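CalS13 (Micromonospora echinospora, PDB 4ZAS) probably uses pyridoxal phosphate to transfer an amino group to a nucleotide-linked keto sugar, as a sugar aminotransferase of the DegT/DnrJ/EryC1 family. Local coordinates at residues 36-41 with 285-290; 57-62 with 273-278; 167-172 with 200-205; 172-177 with 210-215. All coordinates share one frame; numbering follows the deposited sequence.

Overall arrangement
Contact 1 lies at the surface, while contacts 2, 3 and 4 are partly buried. Contacts 1 and 2 both use helix 275-305, and both also touch the second subunit. Their centres are about 17 Å apart. Contacts 3 and 4 share Arg172 and use helix 170-180; their centres are about 10 Å apart and they touch through His210. The chemistry follows the place. The exposed contact 1 relies on a weak hydrogen bond and a long salt bridge. Contact 2 buries a carboxylate on backbone N-H groups. Contact 3 wraps a tyrosine, and contact 4 sets an arginine beside carbonyl oxygens without a hydrogen bond between its segments.

Contact 1: residues 36-41 with 285-290; sequences AMSPDV and LERVDE
An ST turn just before helix 41-49 brings Ser38, Pro39 and Asp40 against Arg287 of the long helix 275-305. In the turn, Ser38 OG accepts from Asp40 N at 3.3 Å. The hydroxyl is trans to the backbone nitrogen (chi1 171°), a position from which it also faces Arg287. Arg287 NE approaches Ser38 OG at 3.4 Å. This is a weak hydrogen bond, bent to 138° at the hydrogen. The oxygen sits at the edge of the guanidinium, in its plane. The aliphatic part of the arginine helps, with Arg287 CD 3.8 Å from Ser38 CB. Pro39 CD lies 3.9 Å from Arg287 NE, and the two side chains cross at about a right angle. Asp40 OD2 forms a long salt bridge with Arg287 NH2 at 3.7 Å. The carboxylate and guanidinium planes are 43° apart, and Asp40 is poorly ordered, so this grip is loose. Asp40 OD2 and Glu286 OE1 are like charges 4.4 Å apart, and Glu286 has a long, weak ion pair with Arg44. With a valine in place of Ser38, Asp40 N would probably lose its capping acceptor and Arg287 NE its partner in the turn. Nearby, Met37 packs on Leu54 of the second subunit. Ser38 to Val41 is a type I beta turn, and its serine cap is typical of a helix entrance.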
loop_
_atom_site.group_PDB
_atom_site.type_symbol
_atom_site.label_atom_id
_atom_site.label_comp_id
_atom_site.label_asym_id
_atom_site.label_seq_id
_atom_site.Cartn_x
_atom_site.Cartn_y
_atom_site.Cartn_z
ATOM N N ALA A 36 0.267 -14.538 -15.416
ATOM C CA ALA A 36 0.572 -15.953 -15.239
ATOM C C ALA A 36 -0.069 -16.503 -13.963
ATOM O O ALA A 36 0.438 -16.297 -12.870
ATOM C CB ALA A 36 2.074 -16.178 -15.213
ATOM N N MET A 37 -1.178 -17.216 -14.112
ATOM C CA MET A 37 -1.888 -17.766 -12.969
ATOM C C MET A 37 -2.003 -19.283 -13.113
ATOM O O MET A 37 -2.549 -19.780 -14.093
ATOM C CB MET A 37 -3.286 -17.157 -12.849
ATOM C CG MET A 37 -3.930 -17.393 -11.497
ATOM S SD MET A 37 -3.068 -16.450 -10.220
ATOM C CE MET A 37 -3.294 -14.801 -10.837
ATOM N N SER A 38 -1.455 -20.016 -12.156
ATOM C CA SER A 38 -1.593 -21.457 -12.155
ATOM C C SER A 38 -3.077 -21.782 -12.068
ATOM O O SER A 38 -3.826 -21.080 -11.389
ATOM C CB SER A 38 -0.813 -22.070 -10.995
ATOM O OG SER A 38 -1.118 -23.445 -10.860
ATOM N N PRO A 39 -3.520 -22.838 -12.753
ATOM C CA PRO A 39 -4.941 -23.210 -12.668
ATOM C C PRO A 39 -5.324 -23.782 -11.298
ATOM O O PRO A 39 -6.497 -24.005 -11.026
ATOM C CB PRO A 39 -5.092 -24.270 -13.766
ATOM C CG PRO A 39 -3.720 -24.877 -13.886
ATOM C CD PRO A 39 -2.750 -23.757 -13.611
ATOM N N ASP A 40 -4.320 -24.017 -10.460
ATOM C CA ASP A 40 -4.496 -24.635 -9.153
ATOM C C ASP A 40 -4.819 -23.628 -8.047
ATOM O O ASP A 40 -5.137 -24.009 -6.919
ATOM C CB ASP A 40 -3.219 -25.395 -8.782
ATOM C CG ASP A 40 -2.957 -26.586 -9.692
ATOM O OD1 ASP A 40 -3.933 -27.236 -10.131
ATOM O OD2 ASP A 40 -1.770 -26.872 -9.968
ATOM N N VAL A 41 -4.723 -22.346 -8.382
ATOM C CA VAL A 41 -4.820 -21.263 -7.412
ATOM C C VAL A 41 -6.141 -21.268 -6.653
ATOM O O VAL A 41 -6.161 -21.042 -5.447
ATOM C CB VAL A 41 -4.611 -19.904 -8.095
ATOM C CG1 VAL A 41 -4.884 -18.791 -7.138
ATOM C CG2 VAL A 41 -3.197 -19.778 -8.580
ATOM N N LEU A 285 4.560 -20.303 -7.660
ATOM C CA LEU A 285 5.955 -20.709 -7.526
ATOM C C LEU A 285 6.189 -22.072 -8.172
ATOM O O LEU A 285 7.281 -22.353 -8.680
ATOM C CB LEU A 285 6.389 -20.746 -6.070
ATOM C CG LEU A 285 6.816 -19.387 -5.535
ATOM C CD1 LEU A 285 7.089 -19.498 -4.039
ATOM C CD2 LEU A 285 8.002 -18.828 -6.263
ATOM N N GLU A 286 5.153 -22.905 -8.169
ATOM C CA GLU A 286 5.248 -24.244 -8.739
ATOM C C GLU A 286 5.366 -24.233 -10.260
ATOM O O GLU A 286 5.742 -25.235 -10.847
ATOM C CB GLU A 286 4.019 -25.068 -8.361
ATOM C CG GLU A 286 3.889 -25.396 -6.895
ATOM C CD GLU A 286 2.567 -26.084 -6.593
ATOM O OE1 GLU A 286 1.555 -25.730 -7.241
ATOM O OE2 GLU A 286 2.536 -26.978 -5.719
ATOM N N ARG A 287 5.003 -23.126 -10.902
ATOM C CA ARG A 287 4.985 -23.118 -12.355
ATOM C C ARG A 287 5.974 -22.132 -12.971
ATOM O O ARG A 287 6.196 -22.133 -14.181
ATOM C CB ARG A 287 3.561 -22.831 -12.840
ATOM C CG ARG A 287 2.629 -23.950 -12.426
ATOM C CD ARG A 287 1.439 -24.137 -13.324
ATOM N NE ARG A 287 0.714 -25.355 -12.955
ATOM C CZ ARG A 287 0.985 -26.576 -13.411
ATOM N NH1 ARG A 287 1.987 -26.774 -14.258
ATOM N NH2 ARG A 287 0.254 -27.608 -13.006
ATOM N N VAL A 288 6.577 -21.289 -12.147
ATOM C CA VAL A 288 7.284 -20.145 -12.698
ATOM C C VAL A 288 8.575 -20.573 -13.393
ATOM O O VAL A 288 8.988 -19.920 -14.339
ATOM C CB VAL A 288 7.536 -19.055 -11.614
ATOM C CG1 VAL A 288 8.499 -19.520 -10.529
ATOM C CG2 VAL A 288 7.996 -17.758 -12.255
ATOM N N ASP A 289 9.202 -21.667 -12.954
ATOM C CA ASP A 289 10.464 -22.084 -13.555
ATOM C C ASP A 289 10.292 -22.397 -15.035
ATOM O O ASP A 289 11.101 -21.977 -15.863
ATOM C CB ASP A 289 11.029 -23.298 -12.834
ATOM C CG ASP A 289 11.559 -22.955 -11.457
ATOM O OD1 ASP A 289 11.363 -21.795 -11.033
ATOM O OD2 ASP A 289 12.162 -23.837 -10.800
ATOM N N GLU A 290 9.216 -23.100 -15.374
ATOM C CA GLU A 290 8.937 -23.403 -16.770
ATOM C C GLU A 290 8.617 -22.123 -17.551
ATOM O O GLU A 290 9.009 -21.990 -18.712
ATOM C CB GLU A 290 7.802 -24.426 -16.893
ATOM C CG GLU A 290 7.264 -24.610 -18.317
ATOM C CD GLU A 290 8.322 -25.100 -19.327
ATOM O OE1 GLU A 290 9.351 -25.692 -18.918
ATOM O OE2 GLU A 290 8.110 -24.893 -20.544
#

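Contact 2: residues 57-62 with 273-278; sequences GPTVAE and LNEIGG
Glu275 reaches from the first turn of helix 275-305 to the start of helix 58-71 and grips Thr59 and Val60 by their backbone. This is the tight part. Thr59 N donates to Glu275 OE1 at 3.0 Å, on the syn lone pair. Val60 N donates to Glu275 OE2 at 3.0 Å, also on the syn side but 28° out of the carboxylate plane. A bend at the second torsion (chi2 -72°) turns the carboxylate toward these N-H groups. Each oxygen accepts at least one N-H. The carboxylate also lies against Gly57, with Glu275 CD 3.3 Å from Gly57 CA. Val60 CG2 presses on Asn274 O at 3.2 Å. Thr59 CG2 is 3.6 Å from Gly278 C, where a side chain on the glycine would clash with Val60. The motif is thus a carboxylate from one helix start taking two N-H groups of another. Helix 275-305 has its own N-cap, as Asn274 OD1 accepts from Gly277 N at 2.9 Å. Thr59 N and Val60 N would probably lose these acceptors, and a gap open beside Gly57, if an alanine replaced Glu275. Inside, Val60 CG2 makes a longer apolar approach to Leu273 CD2, at 4.4 Å. Asn274 ND2 bonds to Ser228 of the second subunit. Gly57 and Asn274 lie near Arg53 and Glu55, which bind dTDP, absent from this chain. On the solvent side, the exposed Pro58 ring lies beside Glu275 OE1, CD at 3.6 Å.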
loop_
_atom_site.group_PDB
_atom_site.type_symbol
_atom_site.label_atom_id
_atom_site.label_comp_id
_atom_site.label_asym_id
_atom_site.label_seq_id
_atom_site.Cartn_x
_atom_site.Cartn_y
_atom_site.Cartn_z
ATOM N N GLY A 57 -1.428 -14.153 8.661
ATOM C CA GLY A 57 -1.553 -15.590 8.847
ATOM C C GLY A 57 -0.320 -16.346 8.396
ATOM O O GLY A 57 0.640 -15.752 7.909
ATOM N N PRO A 58 -0.339 -17.672 8.547
ATOM C CA PRO A 58 0.824 -18.518 8.237
ATOM C C PRO A 58 1.108 -18.700 6.733
ATOM O O PRO A 58 2.247 -18.996 6.377
ATOM C CB PRO A 58 0.454 -19.860 8.868
ATOM C CG PRO A 58 -1.047 -19.880 8.827
ATOM C CD PRO A 58 -1.485 -18.453 9.044
ATOM N N THR A 59 0.115 -18.500 5.872
ATOM C CA THR A 59 0.312 -18.697 4.444
ATOM C C THR A 59 1.368 -17.748 3.894
ATOM O O THR A 59 2.267 -18.169 3.173
ATOM C CB THR A 59 -1.004 -18.499 3.665
ATOM O OG1 THR A 59 -1.922 -19.536 4.021
ATOM C CG2 THR A 59 -0.758 -18.567 2.171
ATOM N N VAL A 60 1.292 -16.479 4.272
ATOM C CA VAL A 60 2.297 -15.504 3.859
ATOM C C VAL A 60 3.693 -15.890 4.350
ATOM O O VAL A 60 4.675 -15.749 3.624
ATOM C CB VAL A 60 1.919 -14.111 4.354
ATOM C CG1 VAL A 60 3.101 -13.212 4.300
ATOM C CG2 VAL A 60 0.753 -13.555 3.520
ATOM N N ALA A 61 3.786 -16.368 5.586
ATOM C CA ALA A 61 5.066 -16.831 6.115
ATOM C C ALA A 61 5.588 -18.029 5.320
ATOM O O ALA A 61 6.781 -18.127 5.073
ATOM C CB ALA A 61 4.948 -17.182 7.584
ATOM N N GLU A 62 4.692 -18.941 4.937
ATOM C CA GLU A 62 5.070 -20.126 4.158
ATOM C C GLU A 62 5.615 -19.700 2.796
ATOM O O GLU A 62 6.559 -20.292 2.281
ATOM C CB GLU A 62 3.887 -21.081 3.956
ATOM C CG GLU A 62 4.271 -22.300 3.133
ATOM C CD GLU A 62 3.108 -23.221 2.778
ATOM O OE1 GLU A 62 1.978 -23.016 3.259
ATOM O OE2 GLU A 62 3.342 -24.172 1.999
ATOM N N LEU A 273 1.501 -8.049 3.083
ATOM C CA LEU A 273 0.857 -8.840 2.033
ATOM C C LEU A 273 -0.144 -9.751 2.700
ATOM O O LEU A 273 0.179 -10.361 3.713
ATOM C CB LEU A 273 1.898 -9.670 1.270
ATOM C CG LEU A 273 1.404 -10.605 0.163
ATOM C CD1 LEU A 273 1.147 -9.813 -1.098
ATOM C CD2 LEU A 273 2.384 -11.749 -0.116
ATOM N N ASN A 274 -1.332 -9.920 2.129
ATOM C CA ASN A 274 -2.325 -10.708 2.849
ATOM C C ASN A 274 -2.321 -12.171 2.440
ATOM O O ASN A 274 -1.599 -12.570 1.516
ATOM C CB ASN A 274 -3.730 -10.101 2.696
ATOM C CG ASN A 274 -4.291 -10.169 1.278
ATOM O OD1 ASN A 274 -3.833 -10.930 0.401
ATOM N ND2 ASN A 274 -5.344 -9.371 1.058
ATOM N N GLU A 275 -3.114 -12.973 3.148
ATOM C CA GLU A 275 -3.087 -14.417 2.966
ATOM C C GLU A 275 -3.473 -14.828 1.555
ATOM O O GLU A 275 -3.050 -15.874 1.067
ATOM C CB GLU A 275 -4.011 -15.096 3.972
ATOM C CG GLU A 275 -3.520 -14.990 5.386
ATOM C CD GLU A 275 -2.325 -15.869 5.606
ATOM O OE1 GLU A 275 -2.524 -17.057 5.926
ATOM O OE2 GLU A 275 -1.187 -15.377 5.463
ATOM N N ILE A 276 -4.258 -13.996 0.891
ATOM C CA ILE A 276 -4.665 -14.312 -0.465
ATOM C C ILE A 276 -3.475 -14.160 -1.395
ATOM O O ILE A 276 -3.243 -15.009 -2.250
ATOM C CB ILE A 276 -5.874 -13.457 -0.882
ATOM C CG1 ILE A 276 -7.087 -13.878 -0.043
ATOM C CG2 ILE A 276 -6.221 -13.671 -2.338
ATOM C CD1 ILE A 276 -8.178 -12.907 -0.067
ATOM N N GLY A 277 -2.690 -13.109 -1.201
ATOM C CA GLY A 277 -1.467 -12.942 -1.965
ATOM C C GLY A 277 -0.502 -14.092 -1.741
ATOM O O GLY A 277 0.020 -14.671 -2.688
ATOM N N GLY A 278 -0.279 -14.440 -0.481
ATOM C CA GLY A 278 0.603 -15.539 -0.165
ATOM C C GLY A 278 0.139 -16.831 -0.810
ATOM O O GLY A 278 0.952 -17.583 -1.327
#

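Contact 3: residues 167-172 with 200-205; sequences PVDLNR and ATYRGA
Tyr202 carries the contact, running from the hairpin strand 201-202 to the start of helix 170-180 at Asn171. That strand is the middle one of a three-stranded antiparallel sheet with 205-206 and 321-322. The hydrogen bond comes first. Asn171 N donates to Tyr202 OH at 3.1 Å, nearly straight at 165°. Apolar packing follows. Leu170 CB is 3.7 Å from Tyr202 CE2, Pro167 CB is 4.0 Å from Tyr202 CB, and Pro167 CG is 4.4 Å from Ala200 CB. The two ring faces are covered differently. Val168 O lies 3.8 Å above one face, offset toward the rim, and Arg203 CG lies over the opposite face. His210 meets the ring edge-to-face. The amide of Asn171 stands steeply to the ring, with the planes 81° apart. Its ND2 touches Arg203 CD, whose guanidinium forms a salt bridge with Asp320. Each segment is also braced within itself. Asp169 is the N-cap, with OD1 accepting from Arg172 N at 2.8 Å, and a type I' turn closes the hairpin from Tyr202 to Ala205. The chemistry implies a tyrosine held by apolar contacts along its ring and by a backbone N-H at its hydroxyl.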
loop_
_atom_site.group_PDB
_atom_site.type_symbol
_atom_site.label_atom_id
_atom_site.label_comp_id
_atom_site.label_asym_id
_atom_site.label_seq_id
_atom_site.Cartn_x
_atom_site.Cartn_y
_atom_site.Cartn_z
ATOM N N PRO A 167 20.811 -8.153 -15.310
ATOM C CA PRO A 167 21.539 -7.733 -14.106
ATOM C C PRO A 167 22.577 -6.631 -14.295
ATOM O O PRO A 167 23.463 -6.722 -15.142
ATOM C CB PRO A 167 22.233 -9.017 -13.654
ATOM C CG PRO A 167 21.374 -10.123 -14.216
ATOM C CD PRO A 167 20.905 -9.602 -15.552
ATOM N N VAL A 168 22.469 -5.600 -13.467
ATOM C CA VAL A 168 23.545 -4.630 -13.287
ATOM C C VAL A 168 24.843 -5.351 -12.898
ATOM O O VAL A 168 24.803 -6.393 -12.237
ATOM C CB VAL A 168 23.135 -3.607 -12.224
ATOM C CG1 VAL A 168 24.292 -2.683 -11.860
ATOM C CG2 VAL A 168 21.921 -2.819 -12.718
ATOM N N ASP A 169 25.991 -4.842 -13.331
ATOM C CA ASP A 169 27.257 -5.413 -12.876
ATOM C C ASP A 169 27.454 -5.089 -11.406
ATOM O O ASP A 169 28.008 -4.050 -11.078
ATOM C CB ASP A 169 28.441 -4.867 -13.667
ATOM C CG ASP A 169 29.707 -5.653 -13.414
ATOM O OD1 ASP A 169 30.239 -5.590 -12.285
ATOM O OD2 ASP A 169 30.181 -6.326 -14.353
ATOM N N LEU A 170 27.022 -5.974 -10.518
ATOM C CA LEU A 170 26.986 -5.630 -9.099
ATOM C C LEU A 170 28.402 -5.544 -8.514
ATOM O O LEU A 170 28.680 -4.723 -7.641
ATOM C CB LEU A 170 26.103 -6.628 -8.322
ATOM C CG LEU A 170 24.593 -6.615 -8.663
ATOM C CD1 LEU A 170 23.786 -7.692 -7.918
ATOM C CD2 LEU A 170 23.952 -5.248 -8.470
ATOM N N ASN A 171 29.304 -6.358 -9.035
ATOM C CA ASN A 171 30.703 -6.336 -8.622
ATOM C C ASN A 171 31.308 -4.940 -8.809
ATOM O O ASN A 171 32.004 -4.408 -7.942
ATOM C CB ASN A 171 31.494 -7.335 -9.460
ATOM C CG ASN A 171 31.372 -8.735 -8.953
ATOM O OD1 ASN A 171 30.540 -9.021 -8.089
ATOM N ND2 ASN A 171 32.147 -9.642 -9.536
ATOM N N ARG A 172 31.022 -4.349 -9.958
ATOM C CA ARG A 172 31.505 -3.023 -10.269
ATOM C C ARG A 172 30.820 -1.995 -9.379
ATOM O O ARG A 172 31.467 -1.101 -8.848
ATOM C CB ARG A 172 31.256 -2.722 -11.755
ATOM C CG ARG A 172 31.716 -1.366 -12.226
ATOM C CD ARG A 172 33.216 -1.206 -12.051
ATOM N NE ARG A 172 33.610 0.137 -12.446
ATOM C CZ ARG A 172 34.743 0.728 -12.090
ATOM N NH1 ARG A 172 35.630 0.096 -11.321
ATOM N NH2 ARG A 172 34.979 1.963 -12.507
ATOM N N ALA A 200 16.297 -13.978 -12.481
ATOM C CA ALA A 200 17.568 -13.500 -13.006
ATOM C C ALA A 200 18.690 -13.977 -12.100
ATOM O O ALA A 200 18.514 -14.119 -10.888
ATOM C CB ALA A 200 17.575 -11.983 -13.135
ATOM N N THR A 201 19.836 -14.252 -12.707
ATOM C CA THR A 201 20.979 -14.774 -11.986
ATOM C C THR A 201 22.200 -13.915 -12.327
ATOM O O THR A 201 22.306 -13.410 -13.437
ATOM C CB THR A 201 21.187 -16.269 -12.312
ATOM O OG1 THR A 201 21.193 -17.012 -11.091
ATOM C CG2 THR A 201 22.471 -16.535 -13.079
ATOM N N TYR A 202 23.071 -13.680 -11.348
ATOM C CA TYR A 202 24.285 -12.906 -11.577
ATOM C C TYR A 202 25.517 -13.561 -10.962
ATOM O O TYR A 202 25.563 -13.854 -9.773
ATOM C CB TYR A 202 24.126 -11.479 -11.060
ATOM C CG TYR A 202 25.406 -10.680 -11.143
ATOM C CD1 TYR A 202 25.901 -10.240 -12.362
ATOM C CD2 TYR A 202 26.118 -10.359 -10.001
ATOM C CE1 TYR A 202 27.077 -9.505 -12.433
ATOM C CE2 TYR A 202 27.289 -9.626 -10.061
ATOM C CZ TYR A 202 27.768 -9.205 -11.272
ATOM O OH TYR A 202 28.939 -8.480 -11.311
ATOM N N ARG A 203 26.516 -13.798 -11.798
ATOM C CA ARG A 203 27.712 -14.494 -11.380
ATOM C C ARG A 203 27.376 -15.839 -10.754
ATOM O O ARG A 203 28.046 -16.297 -9.848
ATOM C CB ARG A 203 28.483 -13.618 -10.395
ATOM C CG ARG A 203 29.041 -12.367 -11.036
ATOM C CD ARG A 203 30.505 -12.506 -11.051
ATOM N NE ARG A 203 31.093 -12.359 -12.361
ATOM C CZ ARG A 203 32.353 -12.668 -12.616
ATOM N NH1 ARG A 203 33.108 -13.174 -11.650
ATOM N NH2 ARG A 203 32.838 -12.504 -13.833
ATOM N N GLY A 204 26.356 -16.494 -11.284
ATOM C CA GLY A 204 26.016 -17.835 -10.852
ATOM C C GLY A 204 25.042 -17.914 -9.692
ATOM O O GLY A 204 24.572 -18.991 -9.353
ATOM N N ALA A 205 24.744 -16.779 -9.067
ATOM C CA ALA A 205 23.834 -16.759 -7.909
ATOM C C ALA A 205 22.654 -15.837 -8.162
ATOM O O ALA A 205 22.795 -14.791 -8.805
ATOM C CB ALA A 205 24.576 -16.340 -6.644
#

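Contact 4: residues 172-177 with 210-215; sequences RLRAVV and HGNVCV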
loop_
_atom_site.group_PDB
_atom_site.type_symbol
_atom_site.label_atom_id
_atom_site.label_comp_id
_atom_site.label_asym_id
_atom_site.label_seq_id
_atom_site.Cartn_x
_atom_site.Cartn_y
_atom_site.Cartn_z
ATOM N N ARG A 172 31.022 -4.349 -9.958
ATOM C CA ARG A 172 31.505 -3.023 -10.269
ATOM C C ARG A 172 30.820 -1.995 -9.379
ATOM O O ARG A 172 31.467 -1.101 -8.848
ATOM C CB ARG A 172 31.256 -2.722 -11.755
ATOM C CG ARG A 172 31.716 -1.366 -12.226
ATOM C CD ARG A 172 33.216 -1.206 -12.051
ATOM N NE ARG A 172 33.610 0.137 -12.446
ATOM C CZ ARG A 172 34.743 0.728 -12.090
ATOM N NH1 ARG A 172 35.630 0.096 -11.321
ATOM N NH2 ARG A 172 34.979 1.963 -12.507
ATOM N N LEU A 173 29.506 -2.142 -9.217
ATOM C CA LEU A 173 28.717 -1.235 -8.398
ATOM C C LEU A 173 29.298 -1.164 -7.001
ATOM O O LEU A 173 29.466 -0.077 -6.445
ATOM C CB LEU A 173 27.258 -1.683 -8.343
ATOM C CG LEU A 173 26.359 -0.938 -7.349
ATOM C CD1 LEU A 173 26.169 0.506 -7.777
ATOM C CD2 LEU A 173 25.033 -1.650 -7.222
ATOM N N ARG A 174 29.651 -2.332 -6.467
ATOM C CA ARG A 174 30.217 -2.432 -5.129
ATOM C C ARG A 174 31.582 -1.771 -5.082
ATOM O O ARG A 174 31.861 -0.999 -4.172
ATOM C CB ARG A 174 30.318 -3.899 -4.689
ATOM C CG ARG A 174 30.808 -4.096 -3.261
ATOM C CD ARG A 174 30.445 -5.464 -2.690
ATOM N NE ARG A 174 30.110 -5.313 -1.286
ATOM C CZ ARG A 174 28.888 -5.299 -0.781
ATOM N NH1 ARG A 174 27.837 -5.517 -1.552
ATOM N NH2 ARG A 174 28.727 -5.124 0.525
ATOM N N ALA A 175 32.418 -2.034 -6.077
ATOM C CA ALA A 175 33.744 -1.422 -6.109
ATOM C C ALA A 175 33.656 0.092 -6.239
ATOM O O ALA A 175 34.403 0.828 -5.607
ATOM C CB ALA A 175 34.557 -1.985 -7.252
ATOM N N VAL A 176 32.729 0.552 -7.063
ATOM C CA VAL A 176 32.562 1.972 -7.294
ATOM C C VAL A 176 32.040 2.629 -6.017
ATOM O O VAL A 176 32.542 3.672 -5.601
ATOM C CB VAL A 176 31.668 2.215 -8.512
ATOM C CG1 VAL A 176 31.106 3.606 -8.506
ATOM C CG2 VAL A 176 32.463 1.971 -9.762
ATOM N N VAL A 177 31.040 2.025 -5.382
ATOM C CA VAL A 177 30.537 2.598 -4.141
ATOM C C VAL A 177 31.610 2.601 -3.070
ATOM O O VAL A 177 31.762 3.588 -2.354
ATOM C CB VAL A 177 29.301 1.853 -3.630
ATOM C CG1 VAL A 177 28.980 2.283 -2.207
ATOM C CG2 VAL A 177 28.111 2.094 -4.558
ATOM N N HIS A 210 23.774 -10.684 -3.094
ATOM C CA HIS A 210 25.021 -9.951 -3.326
ATOM C C HIS A 210 25.268 -8.824 -2.327
ATOM O O HIS A 210 26.028 -7.896 -2.615
ATOM C CB HIS A 210 25.006 -9.401 -4.764
ATOM C CG HIS A 210 24.895 -10.473 -5.805
ATOM N ND1 HIS A 210 23.688 -10.855 -6.353
ATOM C CD2 HIS A 210 25.838 -11.272 -6.371
ATOM C CE1 HIS A 210 23.893 -11.835 -7.220
ATOM N NE2 HIS A 210 25.189 -12.106 -7.249
ATOM N N GLY A 211 24.609 -8.887 -1.170
ATOM C CA GLY A 211 24.896 -7.966 -0.083
ATOM C C GLY A 211 24.194 -6.616 -0.115
ATOM O O GLY A 211 24.489 -5.740 0.688
ATOM N N ASN A 212 23.254 -6.437 -1.032
ATOM C CA ASN A 212 22.495 -5.192 -1.096
ATOM C C ASN A 212 21.072 -5.481 -0.684
ATOM O O ASN A 212 20.669 -6.640 -0.614
ATOM C CB ASN A 212 22.475 -4.597 -2.497
ATOM C CG ASN A 212 23.850 -4.356 -3.055
ATOM O OD1 ASN A 212 24.757 -3.894 -2.358
ATOM N ND2 ASN A 212 24.012 -4.663 -4.332
ATOM N N VAL A 213 20.317 -4.426 -0.398
ATOM C CA VAL A 213 18.882 -4.550 -0.194
ATOM C C VAL A 213 18.205 -4.683 -1.540
ATOM O O VAL A 213 18.336 -3.784 -2.362
ATOM C CB VAL A 213 18.331 -3.340 0.572
ATOM C CG1 VAL A 213 16.784 -3.422 0.716
ATOM C CG2 VAL A 213 19.000 -3.260 1.921
ATOM N N CYS A 214 17.453 -5.762 -1.756
ATOM C CA CYS A 214 16.780 -6.006 -3.052
ATOM C C CYS A 214 15.253 -6.018 -2.937
ATOM O O CYS A 214 14.696 -6.700 -2.070
ATOM C CB CYS A 214 17.220 -7.346 -3.635
ATOM S SG CYS A 214 18.971 -7.499 -3.882
ATOM N N VAL A 215 14.581 -5.286 -3.823
ATOM C CA VAL A 215 13.118 -5.237 -3.841
ATOM C C VAL A 215 12.572 -5.884 -5.100
ATOM O O VAL A 215 12.952 -5.505 -6.198
ATOM C CB VAL A 215 12.602 -3.796 -3.733
ATOM C CG1 VAL A 215 11.085 -3.789 -3.743
ATOM C CG2 VAL A 215 13.163 -3.116 -2.485
#
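The guanidinium of Arg174 is set against the loop from His210 to Asn212, with Gly211 O at its edge, near its plane, and 4.0 Å from Arg174 NH1. His210 O and Asn212 OD1 approach obliquely. On the Arg172 guanidinium, Val176 CG2 covers one face, 3.4 Å above its centre. The Asn212 amide is nearly parallel to the Arg174 guanidinium, the planes being 13° apart, and the two side chains run antiparallel alongside each other. Arg174 NH1 is 3.2 Å from His210 O, but the angle is too poor for a hydrogen bond. Asn212 OD1 is 3.6 Å from Arg174 NH1. Attraction between the positive group and these oxygens is therefore probably diffuse. The Arg174 chain sets out extended (chi1 -176°) and bends at chi3, which carries NH1 to the loop. Gly211 has a positive phi of 85°, which favours glycine, and a CB there would crowd Arg174 NH1. One residue earlier on the helix, Leu173 CD2 comes within 4.3 Å of Asn212 ND2. That amide nitrogen bonds to Glu192 OE2 on the neighbouring strand. Leu173 also packs on Val190 and Val160. The loop leads into strand 213-217, which lies next to 189-193, so the helix also meets the entrance of the next strand. Helix 170-180 joins parallel strands 155-161 and 189-193, neighbours in the mixed seven-stranded sheet. This is a beta-alpha-beta crossover, typical of the large domain of fold type I aminotransferases.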